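Local coordinates for putative fimbrial associated sortase-like protein (Corynebacterium diphtheriae, PDB 6BWE) that probably acts as a class C sortase, a thiol transpeptidase that cross-links pilin subunits into pili on the bacterial surface, at residues 62-67 against 92-97; 82-87 against 145-150; 158-163 against 202-207. The protein carries 2 engineered substitutions. All blocks are in the same frame, centred on the assembly; numbering follows the deposited sequence. Where two conformers were deposited one is given.

Interaction 1 of 3, residues 62-67 against 92-97; sequences LDYLQQ and IYHGTD
Polar bonds tie the last turn of helix 59-66 and the residue after it to His94 and Gly95, where strand 88-94 gives way to loop. Tyr64, with CG anti to its backbone N (chi1 172°), reaches across so that its hydroxyl accepts a hydrogen bond from Gly95 N, OH to N 2.9 Å with an N-H...O angle of 149°. The same hydroxyl also pairs with His107 ND1, so the phenol end is held by a backbone amide and a second histidine. His94 is gripped more loosely: its NE2 donates a weak bond to Gln67 O at 2.8 Å, the acceptor lying at the ring edge.

Here one helix of the N-terminal region that precedes the beta barrel in class C sortases packs against the barrel wall; Ile78 on the adjacent strand and Pro76 also pack against His94.

Aromatic packing is T-shaped. The edge of the His94 ring, led by CD2, points into the face of the Tyr64 ring, with CD2 over its centre and 3.8 Å from Tyr64 CZ. The ring planes stand 73° apart and the centroids are 4.9 Å apart, while the two side chains pass one another running in opposite senses.

Leu65 adds aliphatic contacts. Its CA sits over a face of the imidazole, a CH-pi contact 3.9 Å from CA to the His94 ring centroid. Leu65 CD2 comes in obliquely at the root of the same side chain, 3.6 Å from His94 CB.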
# COMPACT_ATOMS: atom_id res chain seq x y z
N LEU A 62 -8.79 -2.47 10.57
CA LEU A 62 -9.86 -3.28 11.17
C LEU A 62 -10.28 -4.42 10.25
O LEU A 62 -10.51 -5.54 10.72
CB LEU A 62 -11.09 -2.42 11.50
CG LEU A 62 -10.85 -1.50 12.69
CD1 LEU A 62 -12.02 -0.52 12.81
CD2 LEU A 62 -10.58 -2.31 13.98
N ASP A 63 -10.37 -4.13 8.95
CA ASP A 63 -10.69 -5.18 8.00
C ASP A 63 -9.59 -6.23 7.88
O ASP A 63 -9.88 -7.43 7.86
CB ASP A 63 -10.98 -4.60 6.62
CG ASP A 63 -11.59 -5.61 5.70
OD1 ASP A 63 -12.82 -5.91 5.86
OD2 ASP A 63 -10.87 -6.13 4.84
N TYR A 64 -8.35 -5.77 7.85
CA TYR A 64 -7.18 -6.66 7.93
C TYR A 64 -7.27 -7.67 9.08
O TYR A 64 -7.07 -8.86 8.90
CB TYR A 64 -5.94 -5.81 8.08
CG TYR A 64 -4.67 -6.49 8.38
CD1 TYR A 64 -4.04 -7.31 7.43
CD2 TYR A 64 -3.99 -6.22 9.56
CE1 TYR A 64 -2.80 -7.87 7.70
CE2 TYR A 64 -2.77 -6.75 9.85
CZ TYR A 64 -2.19 -7.61 8.95
OH TYR A 64 -0.94 -8.12 9.25
N LEU A 65 -7.61 -7.16 10.26
CA LEU A 65 -7.68 -7.98 11.45
C LEU A 65 -8.81 -9.00 11.42
O LEU A 65 -8.67 -10.05 12.04
CB LEU A 65 -7.81 -7.09 12.68
CG LEU A 65 -6.58 -6.26 13.03
CD1 LEU A 65 -6.88 -5.43 14.26
CD2 LEU A 65 -5.31 -7.08 13.22
N GLN A 66 -9.88 -8.71 10.69
CA GLN A 66 -10.95 -9.70 10.47
C GLN A 66 -10.54 -10.82 9.50
O GLN A 66 -11.18 -11.88 9.47
CB GLN A 66 -12.19 -8.99 9.92
CG GLN A 66 -12.76 -7.96 10.86
CD GLN A 66 -13.97 -7.30 10.24
OE1 GLN A 66 -14.94 -7.98 9.91
NE2 GLN A 66 -13.91 -6.00 10.04
N GLN A 67 -9.48 -10.62 8.71
CA GLN A 67 -9.13 -11.64 7.70
C GLN A 67 -8.40 -12.78 8.39
O GLN A 67 -7.68 -12.57 9.37
CB GLN A 67 -8.28 -11.08 6.59
CG GLN A 67 -8.92 -9.89 5.85
CD GLN A 67 -10.25 -10.22 5.20
OE1 GLN A 67 -10.48 -11.36 4.75
NE2 GLN A 67 -11.13 -9.20 5.07
N ILE A 92 2.26 -17.56 12.46
CA ILE A 92 2.24 -16.21 11.95
C ILE A 92 0.96 -15.53 12.50
O ILE A 92 -0.11 -16.11 12.44
CB ILE A 92 2.25 -16.19 10.42
CG1 ILE A 92 3.49 -16.94 9.86
CG2 ILE A 92 2.24 -14.73 9.95
CD1 ILE A 92 3.35 -17.38 8.39
N TYR A 93 1.10 -14.28 12.94
CA TYR A 93 0.02 -13.46 13.45
C TYR A 93 -0.15 -12.22 12.62
O TYR A 93 0.76 -11.84 11.87
CB TYR A 93 0.33 -13.04 14.88
CG TYR A 93 0.49 -14.21 15.83
CD1 TYR A 93 -0.60 -14.74 16.47
CD2 TYR A 93 1.74 -14.79 16.04
CE1 TYR A 93 -0.46 -15.80 17.35
CE2 TYR A 93 1.88 -15.87 16.93
CZ TYR A 93 0.78 -16.37 17.57
OH TYR A 93 0.90 -17.45 18.41
N HIS A 94 -1.31 -11.57 12.73
CA HIS A 94 -1.46 -10.24 12.16
C HIS A 94 -0.47 -9.25 12.79
O HIS A 94 -0.29 -9.24 13.99
CB HIS A 94 -2.83 -9.63 12.44
CG HIS A 94 -3.97 -10.30 11.79
ND1 HIS A 94 -4.86 -11.08 12.50
CD2 HIS A 94 -4.49 -10.20 10.54
CE1 HIS A 94 -5.82 -11.48 11.70
NE2 HIS A 94 -5.61 -10.98 10.50
N GLY A 95 0.11 -8.39 11.97
CA GLY A 95 0.88 -7.27 12.46
C GLY A 95 2.25 -7.61 12.99
O GLY A 95 2.70 -8.78 12.98
N THR A 96 2.89 -6.57 13.52
CA THR A 96 4.28 -6.65 13.98
C THR A 96 4.42 -5.93 15.31
O THR A 96 5.43 -5.30 15.56
CB THR A 96 5.27 -6.06 12.91
OG1 THR A 96 4.84 -4.74 12.55
CG2 THR A 96 5.27 -6.92 11.72
N ASP A 97 3.44 -6.09 16.20
CA ASP A 97 3.58 -5.61 17.58
C ASP A 97 4.78 -6.27 18.28
O ASP A 97 5.15 -7.42 18.02
CB ASP A 97 2.34 -5.89 18.44
CG ASP A 97 1.10 -5.15 17.99
OD1 ASP A 97 1.19 -4.11 17.30
OD2 ASP A 97 -0.00 -5.62 18.36

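Interaction 2 of 3, residues 82-87 against 145-150; sequences SIPTID and HDPIYI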
# COMPACT_ATOMS: atom_id res chain seq x y z
N SER A 82 6.60 -23.64 7.76
CA SER A 82 7.62 -24.67 7.97
C SER A 82 8.79 -24.44 7.02
O SER A 82 8.58 -24.25 5.83
CB SER A 82 7.02 -26.04 7.69
OG SER A 82 8.01 -27.04 7.85
N ILE A 83 10.01 -24.46 7.56
CA ILE A 83 11.25 -24.28 6.83
C ILE A 83 12.15 -25.45 7.28
O ILE A 83 12.97 -25.30 8.17
CB ILE A 83 11.92 -22.92 7.07
CG1 ILE A 83 10.92 -21.76 6.89
CG2 ILE A 83 13.04 -22.74 6.07
CD1 ILE A 83 11.43 -20.43 7.39
N PRO A 84 11.95 -26.64 6.69
CA PRO A 84 12.62 -27.82 7.24
C PRO A 84 14.13 -27.78 7.22
O PRO A 84 14.77 -28.36 8.14
CB PRO A 84 12.13 -28.98 6.35
CG PRO A 84 11.33 -28.37 5.29
CD PRO A 84 10.93 -26.99 5.71
N THR A 85 14.74 -27.07 6.27
CA THR A 85 16.21 -27.04 6.27
C THR A 85 16.83 -26.38 7.49
O THR A 85 18.03 -26.58 7.76
CB THR A 85 16.79 -26.42 4.99
OG1 THR A 85 16.29 -25.08 4.80
CG2 THR A 85 16.47 -27.29 3.80
N ILE A 86 16.07 -25.55 8.21
CA ILE A 86 16.53 -24.99 9.48
C ILE A 86 15.63 -25.46 10.63
O ILE A 86 15.69 -24.89 11.72
CB ILE A 86 16.63 -23.45 9.45
CG1 ILE A 86 15.26 -22.84 9.11
CG2 ILE A 86 17.67 -22.99 8.45
CD1 ILE A 86 15.18 -21.36 9.36
N ASP A 87 14.83 -26.49 10.40
CA ASP A 87 13.91 -27.04 11.37
C ASP A 87 13.08 -25.97 12.13
O ASP A 87 13.00 -25.97 13.36
CB ASP A 87 14.70 -27.91 12.35
CG ASP A 87 13.80 -28.72 13.28
OD1 ASP A 87 12.69 -29.13 12.86
OD2 ASP A 87 14.19 -28.90 14.45
N HIS A 145 16.98 -22.39 -3.36
CA HIS A 145 16.18 -23.60 -3.64
C HIS A 145 15.57 -24.30 -2.43
O HIS A 145 14.81 -25.24 -2.63
CB HIS A 145 16.93 -24.64 -4.49
CG HIS A 145 17.65 -24.05 -5.66
ND1 HIS A 145 16.99 -23.53 -6.75
CD2 HIS A 145 18.97 -23.88 -5.90
CE1 HIS A 145 17.88 -23.04 -7.60
NE2 HIS A 145 19.08 -23.25 -7.11
N ASP A 146 15.86 -23.88 -1.19
CA ASP A 146 15.22 -24.52 -0.03
C ASP A 146 13.70 -24.31 -0.10
O ASP A 146 13.25 -23.28 -0.58
CB ASP A 146 15.76 -23.97 1.28
CG ASP A 146 17.17 -24.50 1.64
OD1 ASP A 146 17.77 -25.34 0.88
OD2 ASP A 146 17.64 -24.09 2.73
N PRO A 147 12.91 -25.28 0.37
CA PRO A 147 11.46 -25.09 0.38
C PRO A 147 10.94 -24.40 1.65
O PRO A 147 11.51 -24.56 2.75
CB PRO A 147 10.94 -26.51 0.31
CG PRO A 147 11.93 -27.28 1.10
CD PRO A 147 13.25 -26.66 0.75
N ILE A 148 9.86 -23.67 1.47
CA ILE A 148 9.11 -23.01 2.56
C ILE A 148 7.66 -23.40 2.37
O ILE A 148 7.14 -23.28 1.25
CB ILE A 148 9.24 -21.49 2.45
CG1 ILE A 148 10.71 -21.06 2.69
CG2 ILE A 148 8.31 -20.78 3.43
CD1 ILE A 148 11.00 -19.67 2.15
N TYR A 149 7.00 -23.88 3.43
CA TYR A 149 5.59 -24.30 3.35
C TYR A 149 4.72 -23.40 4.23
O TYR A 149 5.00 -23.27 5.42
CB TYR A 149 5.42 -25.74 3.81
CG TYR A 149 6.28 -26.73 3.03
CD1 TYR A 149 5.79 -27.40 1.93
CD2 TYR A 149 7.61 -26.93 3.37
CE1 TYR A 149 6.57 -28.32 1.22
CE2 TYR A 149 8.41 -27.83 2.66
CZ TYR A 149 7.89 -28.52 1.59
OH TYR A 149 8.71 -29.38 0.88
N ILE A 150 3.65 -22.84 3.66
CA ILE A 150 2.73 -22.02 4.43
C ILE A 150 1.44 -22.80 4.52
O ILE A 150 0.91 -23.21 3.50
CB ILE A 150 2.50 -20.64 3.78
CG1 ILE A 150 3.78 -19.82 3.88
CG2 ILE A 150 1.37 -19.92 4.52
CD1 ILE A 150 3.75 -18.53 3.14
O HOH W 1 13.63 -25.58 4.01
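Strands 77-83 and 147-152, the first and last across the sheet, pair antiparallel here and close the sortase beta barrel. Ser82 and Tyr149 form a hydrogen-bonded pair: Ser82 N gives to Tyr149 O at 2.9 Å, and Tyr149 N returns a nearly straight bond (172°) to Ser82 O, both donors lying in the carbonyl planes. Ile83 follows, its CG1 meeting Ile148 CG1 at 4.3 Å; both side chains also touch Leu186.

At Pro84 the chain leaves the strand for a 3-10 turn. The proline ring crosses Tyr149 at about a right angle, CG lying 4.0 Å from CE2 at the edge of the phenol ring, whose hydroxyl is bonded to Asp212 and Asn214. Direct backbone pairing gives way to water at Thr85: one molecule accepts from Thr85 N and donates to Pro147 O, the water oxygen 2.7 Å from Pro147 O.

Thr85 OG1 takes the crowded position between backbone N and carbonyl carbon (chi1 57°), which turns it to Asp146. It donates to OD2, an oxygen that also accepts from Lys143 N; Thr85 OG1 approaches Asp146 OD2 at 2.7 Å from well above the carboxylate plane, 62° out of it.

Interaction 3 of 3, residues 158-163 against 202-207; sequences KYEVDA and RAHRVD
A classic beta bulge shifts the register of the antiparallel pair formed by strands 155-167 and 198-206 in the barrel wall: Asp162 and Ala163 both face Arg202. Arg202 O accepts a straight bond from Asp162 N at 2.8 Å and a weak one from Ala163 N, while Arg202 N donates to Ala163 O. At the bulge the end of the Asp162 side chain reaches the neighbouring strand.

From its CB, which lies 3.6 Å from His204 ND1, the side chain carries CG into the crowded position between backbone N and carbonyl carbon (chi1 60°). There the carboxylate splits its two oxygens between two residues. OD1 is gripped side-on by Arg202 in a salt bridge, taking Arg202 NE at 2.9 Å on its syn lone pair and Arg202 NH2 from above the carboxylate plane. OD2 uses its anti lone pair for His204 ND1 at 2.7 Å, almost exactly in the imidazole plane; carboxylate and ring are within 10° of coplanar. Such a neighbour would be expected to stabilise a protonated imidazole. Ala163 CB lies over one face of the Arg202 guanidinium.

Tyr159, Val161 and Ala203 occupy the other side of the sheet, packing with Ile184 or Ile148. At the far end Arg205 CD sits over the face of the Tyr159 ring, Asp182 forming a salt bridge with Arg205 NH1 and a hydrogen bond with Tyr159 OH, and one water accepts from Lys158 N and Arg205 NE and donates to Val206 O at 2.7 Å.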
# COMPACT_ATOMS: atom_id res chain seq x y z
N LYS A 158 3.53 -24.07 -1.23
CA LYS A 158 4.94 -24.33 -1.24
C LYS A 158 5.63 -23.21 -2.01
O LYS A 158 5.18 -22.79 -3.06
CB LYS A 158 5.26 -25.70 -1.85
CG LYS A 158 6.73 -26.09 -1.78
CD LYS A 158 6.97 -27.48 -2.41
CE LYS A 158 8.45 -27.82 -2.34
NZ LYS A 158 8.78 -29.14 -2.97
N TYR A 159 6.71 -22.72 -1.42
CA TYR A 159 7.55 -21.71 -2.04
C TYR A 159 8.97 -22.24 -2.08
O TYR A 159 9.33 -23.10 -1.27
CB TYR A 159 7.49 -20.41 -1.23
CG TYR A 159 6.15 -19.74 -1.39
CD1 TYR A 159 5.97 -18.72 -2.32
CD2 TYR A 159 5.04 -20.16 -0.64
CE1 TYR A 159 4.73 -18.13 -2.52
CE2 TYR A 159 3.78 -19.58 -0.83
CZ TYR A 159 3.64 -18.56 -1.77
OH TYR A 159 2.43 -17.97 -2.02
N GLU A 160 9.77 -21.71 -3.00
CA GLU A 160 11.16 -22.10 -3.11
C GLU A 160 12.06 -20.85 -3.12
O GLU A 160 11.81 -19.93 -3.89
CB GLU A 160 11.32 -22.94 -4.39
CG GLU A 160 12.72 -23.06 -4.92
CD GLU A 160 12.81 -23.95 -6.16
OE1 GLU A 160 12.01 -24.91 -6.30
OE2 GLU A 160 13.69 -23.67 -6.98
N VAL A 161 13.12 -20.85 -2.32
CA VAL A 161 13.96 -19.68 -2.13
C VAL A 161 14.73 -19.36 -3.40
O VAL A 161 15.31 -20.25 -4.01
CB VAL A 161 14.98 -19.85 -0.98
CG1 VAL A 161 15.91 -18.64 -0.86
CG2 VAL A 161 14.24 -20.07 0.34
N ASP A 162 14.69 -18.09 -3.80
CA ASP A 162 15.38 -17.63 -5.03
C ASP A 162 16.28 -16.40 -4.84
O ASP A 162 16.97 -16.02 -5.78
CB ASP A 162 14.39 -17.39 -6.18
CG ASP A 162 13.34 -16.34 -5.85
OD1 ASP A 162 13.69 -15.22 -5.47
OD2 ASP A 162 12.14 -16.63 -5.97
N ALA A 163 16.29 -15.80 -3.66
CA ALA A 163 17.13 -14.63 -3.40
C ALA A 163 17.32 -14.42 -1.89
O ALA A 163 16.42 -14.64 -1.07
CB ALA A 163 16.57 -13.37 -4.05
N ARG A 202 13.80 -14.26 -0.16
CA ARG A 202 12.69 -14.22 -1.09
C ARG A 202 12.49 -15.59 -1.71
O ARG A 202 13.47 -16.32 -2.01
CB ARG A 202 12.96 -13.17 -2.17
CG ARG A 202 11.74 -12.80 -3.00
CD ARG A 202 12.05 -11.80 -4.11
NE ARG A 202 12.85 -12.47 -5.16
CZ ARG A 202 13.62 -11.85 -6.06
NH1 ARG A 202 13.73 -10.53 -6.10
NH2 ARG A 202 14.31 -12.59 -6.93
N ALA A 203 11.23 -15.93 -1.95
CA ALA A 203 10.87 -17.22 -2.51
C ALA A 203 9.68 -17.11 -3.43
O ALA A 203 8.89 -16.18 -3.25
CB ALA A 203 10.58 -18.19 -1.37
N HIS A 204 9.55 -18.04 -4.40
CA HIS A 204 8.47 -18.00 -5.36
C HIS A 204 7.65 -19.27 -5.25
O HIS A 204 8.15 -20.30 -4.85
CB HIS A 204 8.99 -17.79 -6.81
CG HIS A 204 9.89 -18.89 -7.29
ND1 HIS A 204 11.26 -18.88 -7.08
CD2 HIS A 204 9.61 -20.07 -7.90
CE1 HIS A 204 11.77 -20.01 -7.55
NE2 HIS A 204 10.80 -20.74 -8.05
N ARG A 205 6.37 -19.17 -5.61
CA ARG A 205 5.45 -20.29 -5.51
C ARG A 205 5.86 -21.41 -6.47
O ARG A 205 6.27 -21.16 -7.58
CB ARG A 205 4.06 -19.81 -5.86
CG ARG A 205 2.95 -20.83 -5.65
CD ARG A 205 2.50 -20.91 -4.20
NE ARG A 205 1.32 -21.77 -4.14
CZ ARG A 205 0.07 -21.39 -4.42
NH1 ARG A 205 -0.25 -20.14 -4.71
NH2 ARG A 205 -0.88 -22.30 -4.36
N VAL A 206 5.74 -22.65 -6.01
CA VAL A 206 6.01 -23.81 -6.85
C VAL A 206 4.93 -24.83 -6.60
O VAL A 206 4.21 -24.75 -5.60
CB VAL A 206 7.41 -24.44 -6.57
CG1 VAL A 206 8.51 -23.48 -6.95
CG2 VAL A 206 7.57 -24.89 -5.11
N ASP A 207 4.81 -25.80 -7.51
CA ASP A 207 3.81 -26.85 -7.35
C ASP A 207 4.17 -27.69 -6.13
O ASP A 207 5.33 -27.89 -5.81
CB ASP A 207 3.75 -27.76 -8.59
CG ASP A 207 3.19 -27.07 -9.82
OD1 ASP A 207 2.52 -26.02 -9.71
OD2 ASP A 207 3.40 -27.61 -10.93
O HOH W 2 2.18 -24.48 -3.80
O HOH W 3 8.58 -28.30 -5.97

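In the fold
All three interactions reach the same barrel sheet. Interactions 2 and 3 lie on one side of the chain's centre, about 10 Å between centres, and share a seam: strands 147-152 and 155-167 are neighbours, with Ile148 O close to Tyr159 N, so that four strands run on from 77-83 to 198-206. Both are partly buried and combine backbone pairing and apolar packing with carboxylate hydrogen bonds and bridging waters. Interaction 1, about 23 Å from either centre and across the chain's middle, is buried. There a helix meets the wall through an aromatic pair and isolated hydrogen bonds instead of strand pairing, though its strand 88-94 adjoins strand 77-83 of interaction 2.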